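Local coordinates for protein putative transcriptional regulator, sugar-binding family (Arthrobacter aurescens, PDB 3NZE) that probably acts as a sugar-responsive transcriptional regulator of the SorC family, binding DNA and a carbohydrate effector, and can bind calcium, at residues 62-67 / 85-90. Residues are numbered along the deposited sequence; the frame is centred on the assembly and turned at random. Where two conformers were deposited one is given.
Sequences VAWGAT and VVQLNG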
loop_
_atom_site.group_PDB
_atom_site.type_symbol
_atom_site.label_atom_id
_atom_site.label_comp_id
_atom_site.label_asym_id
_atom_site.label_seq_id
_atom_site.Cartn_x
_atom_site.Cartn_y
_atom_site.Cartn_z
ATOM N N VAL A 62 -0.438 2.089 -8.302
ATOM C CA VAL A 62 -0.442 2.804 -7.026
ATOM C C VAL A 62 -1.695 2.453 -6.239
ATOM O O VAL A 62 -2.817 2.661 -6.715
ATOM C CB VAL A 62 -0.451 4.338 -7.241
ATOM C CG1 VAL A 62 -0.565 5.071 -5.911
ATOM C CG2 VAL A 62 0.804 4.788 -8.001
ATOM N N ALA A 63 -1.518 1.934 -5.033
ATOM C CA ALA A 63 -2.646 1.731 -4.142
ATOM C C ALA A 63 -2.712 2.982 -3.279
ATOM O O ALA A 63 -1.811 3.232 -2.481
ATOM C CB ALA A 63 -2.440 0.487 -3.287
ATOM N N TRP A 64 -3.742 3.796 -3.472
ATOM C CA TRP A 64 -3.796 5.085 -2.798
ATOM C C TRP A 64 -4.270 4.932 -1.350
ATOM O O TRP A 64 -5.011 3.992 -1.013
ATOM C CB TRP A 64 -4.685 6.073 -3.571
ATOM C CG TRP A 64 -6.121 5.729 -3.433
ATOM C CD1 TRP A 64 -6.858 4.924 -4.251
ATOM C CD2 TRP A 64 -7.002 6.174 -2.395
ATOM N NE1 TRP A 64 -8.148 4.839 -3.783
ATOM C CE2 TRP A 64 -8.264 5.597 -2.645
ATOM C CE3 TRP A 64 -6.847 7.012 -1.281
ATOM C CZ2 TRP A 64 -9.361 5.820 -1.820
ATOM C CZ3 TRP A 64 -7.936 7.234 -0.462
ATOM C CH2 TRP A 64 -9.183 6.636 -0.735
ATOM N N GLY A 65 -3.826 5.862 -0.505
ATOM C CA GLY A 65 -4.176 5.895 0.903
ATOM C C GLY A 65 -3.448 7.064 1.541
ATOM O O GLY A 65 -2.801 7.834 0.845
ATOM N N ALA A 66 -3.535 7.189 2.862
ATOM C CA ALA A 66 -2.887 8.290 3.563
ATOM C C ALA A 66 -1.366 8.241 3.376
ATOM O O ALA A 66 -0.731 9.260 3.151
ATOM C CB ALA A 66 -3.253 8.273 5.045
ATOM N N THR A 67 -0.797 7.044 3.426
ATOM C CA THR A 67 0.640 6.929 3.242
ATOM C C THR A 67 1.035 7.349 1.833
ATOM O O THR A 67 1.944 8.144 1.647
ATOM C CB THR A 67 1.132 5.511 3.541
ATOM O OG1 THR A 67 0.839 5.212 4.911
ATOM C CG2 THR A 67 2.659 5.413 3.312
ATOM N N VAL A 85 0.339 5.470 -15.039
ATOM C CA VAL A 85 0.117 5.184 -13.627
ATOM C C VAL A 85 -1.327 4.741 -13.458
ATOM O O VAL A 85 -2.259 5.441 -13.859
ATOM C CB VAL A 85 0.425 6.381 -12.700
ATOM C CG1 VAL A 85 1.927 6.611 -12.599
ATOM C CG2 VAL A 85 -0.291 7.634 -13.169
ATOM N N VAL A 86 -1.506 3.554 -12.891
ATOM C CA VAL A 86 -2.836 2.983 -12.737
ATOM C C VAL A 86 -3.231 2.845 -11.267
ATOM O O VAL A 86 -2.447 2.388 -10.427
ATOM C CB VAL A 86 -2.993 1.640 -13.522
ATOM C CG1 VAL A 86 -1.955 0.589 -13.064
ATOM C CG2 VAL A 86 -4.416 1.099 -13.399
ATOM N N GLN A 87 -4.453 3.262 -10.963
ATOM C CA GLN A 87 -5.003 3.192 -9.621
ATOM C C GLN A 87 -5.383 1.741 -9.291
ATOM O O GLN A 87 -6.099 1.103 -10.063
ATOM C CB GLN A 87 -6.244 4.087 -9.593
ATOM C CG GLN A 87 -6.941 4.236 -8.262
ATOM C CD GLN A 87 -8.168 5.129 -8.411
ATOM O OE1 GLN A 87 -8.261 5.898 -9.367
ATOM N NE2 GLN A 87 -9.103 5.034 -7.475
ATOM N N LEU A 88 -4.918 1.221 -8.152
ATOM C CA LEU A 88 -5.126 -0.198 -7.827
ATOM C C LEU A 88 -6.373 -0.495 -6.998
ATOM O O LEU A 88 -6.825 -1.639 -6.949
ATOM C CB LEU A 88 -3.909 -0.755 -7.086
ATOM C CG LEU A 88 -2.604 -0.739 -7.887
ATOM C CD1 LEU A 88 -1.480 -1.429 -7.095
ATOM C CD2 LEU A 88 -2.817 -1.431 -9.226
ATOM N N ASN A 89 -6.911 0.532 -6.341
ATOM C CA ASN A 89 -8.087 0.381 -5.496
ATOM C C ASN A 89 -9.055 1.536 -5.709
ATOM O O ASN A 89 -8.633 2.629 -6.034
ATOM C CB ASN A 89 -7.697 0.293 -4.016
ATOM C CG ASN A 89 -6.824 1.451 -3.560
ATOM O OD1 ASN A 89 -5.898 1.862 -4.260
ATOM N ND2 ASN A 89 -7.101 1.964 -2.365
ATOM N N GLY A 90 -10.350 1.280 -5.519
ATOM C CA GLY A 90 -11.380 2.269 -5.803
ATOM C C GLY A 90 -11.406 3.397 -4.792
ATOM O O GLY A 90 -10.630 3.407 -3.831
#
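Val86 O accepts Val62 N at 2.9 Å in a nearly straight bond, one of the backbone bonds by which strand 84-87 pairs in parallel with strand 59-62. Val62 and Gln87 stand level with each other on one side of the sheet. In Gln87, CG anti to the backbone N (chi1 -176°) and an extended chain beyond it carry the amide alongside the indole, where NE2 comes obliquely to within 3.8 Å of Trp64 NE1. That amide is fixed at both ends: NE2 donates to Asn89 O, and OE1 accepts from Gln119 and Phe120. Leu88 N closes the pairing on Val62 O at 2.9 Å, approaching from above the carbonyl plane, while Leu88 CB lies near the CB of Ala63.

Asn89 then takes over where the strands part. Its OD1 accepts Trp64 N at 3.0 Å in a bent bond on a lone pair, and its ND2 reaches Trp64 O at 3.2 Å in a longer but straighter bond, in the amide plane. The side-chain amide thus pairs with both the N-H and the C=O of Trp64, much as a backbone peptide group would. ND2 also sits over one indole face, offset toward the rim, with the amide and ring planes 24° apart. At Gly90 the carbonyl O meets Trp64 NE1 at 2.9 Å in the ring plane; Asn89 O is a weak second acceptor. Tyr101, Ala102 and Ile105 of helix 99-113 also touch the indole. A leucine in place of Trp64 would probably leave Gly90 O without its indole donor and open a gap beside the Asn89 amide.

In this beta-alpha-beta unit, side-chain amide and indole bonds carry the pairing past the strand ends, tying the turn before helix 66-73, with Gly65 at its N-cap, to the loop leaving strand 84-87.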